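Local coordinates for protein arylamine n-acetyltransferase (Mycobacterium smegmatis, PDB 1W5R) that transfers an acetyl group, as in its family from acetyl-CoA, to the nitrogen of arylamines, at residues A[62-67]-A[73-78]. The protein carries 1 engineered substitution. Numbering follows the deposited sequence.
Sequences AKLVDR and QYEHNG. Engineered in segment 73-78: Gln73 (natural residue Cys).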
loop_
_atom_site.group_PDB
_atom_site.type_symbol
_atom_site.label_atom_id
_atom_site.label_comp_id
_atom_site.label_asym_id
_atom_site.label_seq_id
_atom_site.Cartn_x
_atom_site.Cartn_y
_atom_site.Cartn_z
ATOM N N ALA A 62 31.115 -13.972 -0.434
ATOM C CA ALA A 62 30.503 -15.208 0.032
ATOM C C ALA A 62 29.061 -14.986 0.498
ATOM O O ALA A 62 28.160 -15.740 0.127
ATOM C CB ALA A 62 31.346 -15.854 1.122
ATOM N N LYS A 63 28.836 -13.934 1.279
ATOM C CA LYS A 63 27.501 -13.679 1.805
ATOM C C LYS A 63 26.536 -13.049 0.791
ATOM O O LYS A 63 25.447 -13.564 0.568
ATOM C CB LYS A 63 27.575 -12.813 3.063
ATOM C CG LYS A 63 26.216 -12.542 3.685
ATOM C CD LYS A 63 26.317 -11.649 4.906
ATOM C CE LYS A 63 24.947 -11.296 5.440
ATOM N NZ LYS A 63 25.030 -10.407 6.625
ATOM N N LEU A 64 26.932 -11.926 0.197
ATOM C CA LEU A 64 25.986 -11.157 -0.620
ATOM C C LEU A 64 25.818 -11.693 -2.034
ATOM O O LEU A 64 24.826 -11.390 -2.701
ATOM C CB LEU A 64 26.381 -9.682 -0.684
ATOM C CG LEU A 64 25.857 -8.807 0.454
ATOM C CD1 LEU A 64 26.466 -9.222 1.774
ATOM C CD2 LEU A 64 26.143 -7.330 0.150
ATOM N N VAL A 65 26.798 -12.468 -2.490
ATOM C CA VAL A 65 26.729 -13.056 -3.821
ATOM C C VAL A 65 26.394 -14.547 -3.715
ATOM O O VAL A 65 25.307 -14.962 -4.119
ATOM C CB VAL A 65 28.014 -12.790 -4.642
ATOM C CG1 VAL A 65 27.960 -13.520 -5.995
ATOM C CG2 VAL A 65 28.242 -11.267 -4.814
ATOM N N ASP A 66 27.291 -15.331 -3.121
ATOM C CA ASP A 66 27.156 -16.796 -3.157
ATOM C C ASP A 66 25.982 -17.325 -2.348
ATOM O O ASP A 66 25.363 -18.324 -2.728
ATOM C CB ASP A 66 28.442 -17.484 -2.688
ATOM C CG ASP A 66 29.644 -17.157 -3.568
ATOM O OD1 ASP A 66 29.468 -16.686 -4.717
ATOM O OD2 ASP A 66 30.777 -17.367 -3.095
ATOM N N ARG A 67 25.675 -16.672 -1.230
ATOM C CA ARG A 67 24.594 -17.147 -0.354
ATOM C C ARG A 67 23.257 -16.438 -0.573
ATOM O O ARG A 67 22.272 -16.745 0.110
ATOM C CB ARG A 67 25.009 -17.102 1.126
ATOM C CG ARG A 67 26.315 -17.863 1.412
ATOM C CD ARG A 67 26.606 -18.154 2.887
ATOM N NE ARG A 67 25.984 -17.229 3.817
ATOM C CZ ARG A 67 26.622 -16.293 4.507
ATOM N NH1 ARG A 67 27.935 -16.125 4.382
ATOM N NH2 ARG A 67 25.928 -15.516 5.326
ATOM N N GLN A 73 25.118 -1.321 5.332
ATOM C CA GLN A 73 25.937 -0.335 4.627
ATOM C C GLN A 73 27.372 -0.792 4.350
ATOM O O GLN A 73 27.893 -0.616 3.234
ATOM C CB GLN A 73 25.934 1.013 5.373
ATOM C CG GLN A 73 26.263 0.996 6.850
ATOM C CD GLN A 73 25.044 0.764 7.757
ATOM O OE1 GLN A 73 24.046 0.184 7.339
ATOM N NE2 GLN A 73 25.136 1.228 9.000
ATOM N N TYR A 74 28.022 -1.365 5.360
ATOM C CA TYR A 74 29.425 -1.787 5.195
ATOM C C TYR A 74 29.597 -2.949 4.225
ATOM O O TYR A 74 30.636 -3.090 3.540
ATOM C CB TYR A 74 30.024 -2.175 6.529
ATOM C CG TYR A 74 30.124 -1.062 7.532
ATOM C CD1 TYR A 74 29.176 -0.921 8.548
ATOM C CD2 TYR A 74 31.168 -0.133 7.469
ATOM C CE1 TYR A 74 29.267 0.114 9.487
ATOM C CE2 TYR A 74 31.276 0.903 8.404
ATOM C CZ TYR A 74 30.319 1.027 9.404
ATOM O OH TYR A 74 30.410 2.016 10.356
ATOM N N GLU A 75 28.576 -3.793 4.178
ATOM C CA GLU A 75 28.610 -4.962 3.309
ATOM C C GLU A 75 28.367 -4.553 1.867
ATOM O O GLU A 75 29.073 -4.991 0.953
ATOM C CB GLU A 75 27.592 -6.007 3.783
ATOM C CG GLU A 75 27.962 -6.588 5.137
ATOM C CD GLU A 75 26.835 -7.359 5.778
ATOM O OE1 GLU A 75 27.010 -8.584 5.994
ATOM O OE2 GLU A 75 25.789 -6.739 6.096
ATOM N N HIS A 76 27.365 -3.699 1.659
ATOM C CA HIS A 76 27.039 -3.212 0.316
ATOM C C HIS A 76 28.154 -2.440 -0.335
ATOM O O HIS A 76 28.608 -2.782 -1.430
ATOM C CB HIS A 76 25.802 -2.330 0.378
ATOM C CG HIS A 76 24.532 -3.104 0.273
ATOM N ND1 HIS A 76 24.068 -3.604 -0.927
ATOM C CD2 HIS A 76 23.651 -3.509 1.221
ATOM C CE1 HIS A 76 22.942 -4.263 -0.717
ATOM N NE2 HIS A 76 22.672 -4.228 0.580
ATOM N N ASN A 77 28.588 -1.390 0.331
ATOM C CA ASN A 77 29.617 -0.540 -0.251
ATOM C C ASN A 77 30.975 -1.192 -0.211
ATOM O O ASN A 77 31.814 -0.920 -1.076
ATOM C CB ASN A 77 29.582 0.848 0.378
ATOM C CG ASN A 77 28.365 1.641 -0.096
ATOM O OD1 ASN A 77 27.964 1.516 -1.253
ATOM N ND2 ASN A 77 27.765 2.419 0.796
ATOM N N GLY A 78 31.188 -2.072 0.755
ATOM C CA GLY A 78 32.427 -2.841 0.757
ATOM C C GLY A 78 32.486 -3.688 -0.497
ATOM O O GLY A 78 33.462 -3.624 -1.256
#
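Lys63 and Glu75 form a buried salt bridge between two successive helices of the arylamine N-acetyltransferase fold. Helix 57-66 ends with a wide pi-type turn at 62-66. A short loop then leads into helix 73-87, which begins at Gln73. This engineered residue takes the place of the natural cysteine, probably the triad nucleophile of this family, which is related to the papain-like peptidases. The local axes approach to 10.6 Å and cross at -62°. The contact is made by side chains, with Leu64 also touching the Glu75 backbone.

Glu75 and Leu64 share most of the contact. Glu75 CB packs against Leu64, 4.0 Å from CD1. CG lies anti to the carbonyl carbon (chi1 -66°), and the extended chain runs on to CD, 3.6 Å from Lys63 NZ. OE1 accepts the bond from NZ with its syn lone pair. OE2 is hydrogen-bonded to Tyr72 N, so the carboxylate ties the loop before its own helix to the preceding helix. Lys63 NZ also pairs with Asp45; two acids thus share one buried ammonium, which probably stabilises its charge.

Leu64 crosses Glu75 at about a right angle. Its CD2 is 3.8 Å from Glu75 O and stands over one face of the His76 ring, whose ND1 is hydrogen-bonded to His35 NE2 and whose NE2 is hydrogen-bonded to Pro40 O. The fully extended Lys63 chain slants across the Glu75 side chain: CD is 3.3 Å from Glu75 OE1, and NZ reaches the same oxygen at 2.8 Å.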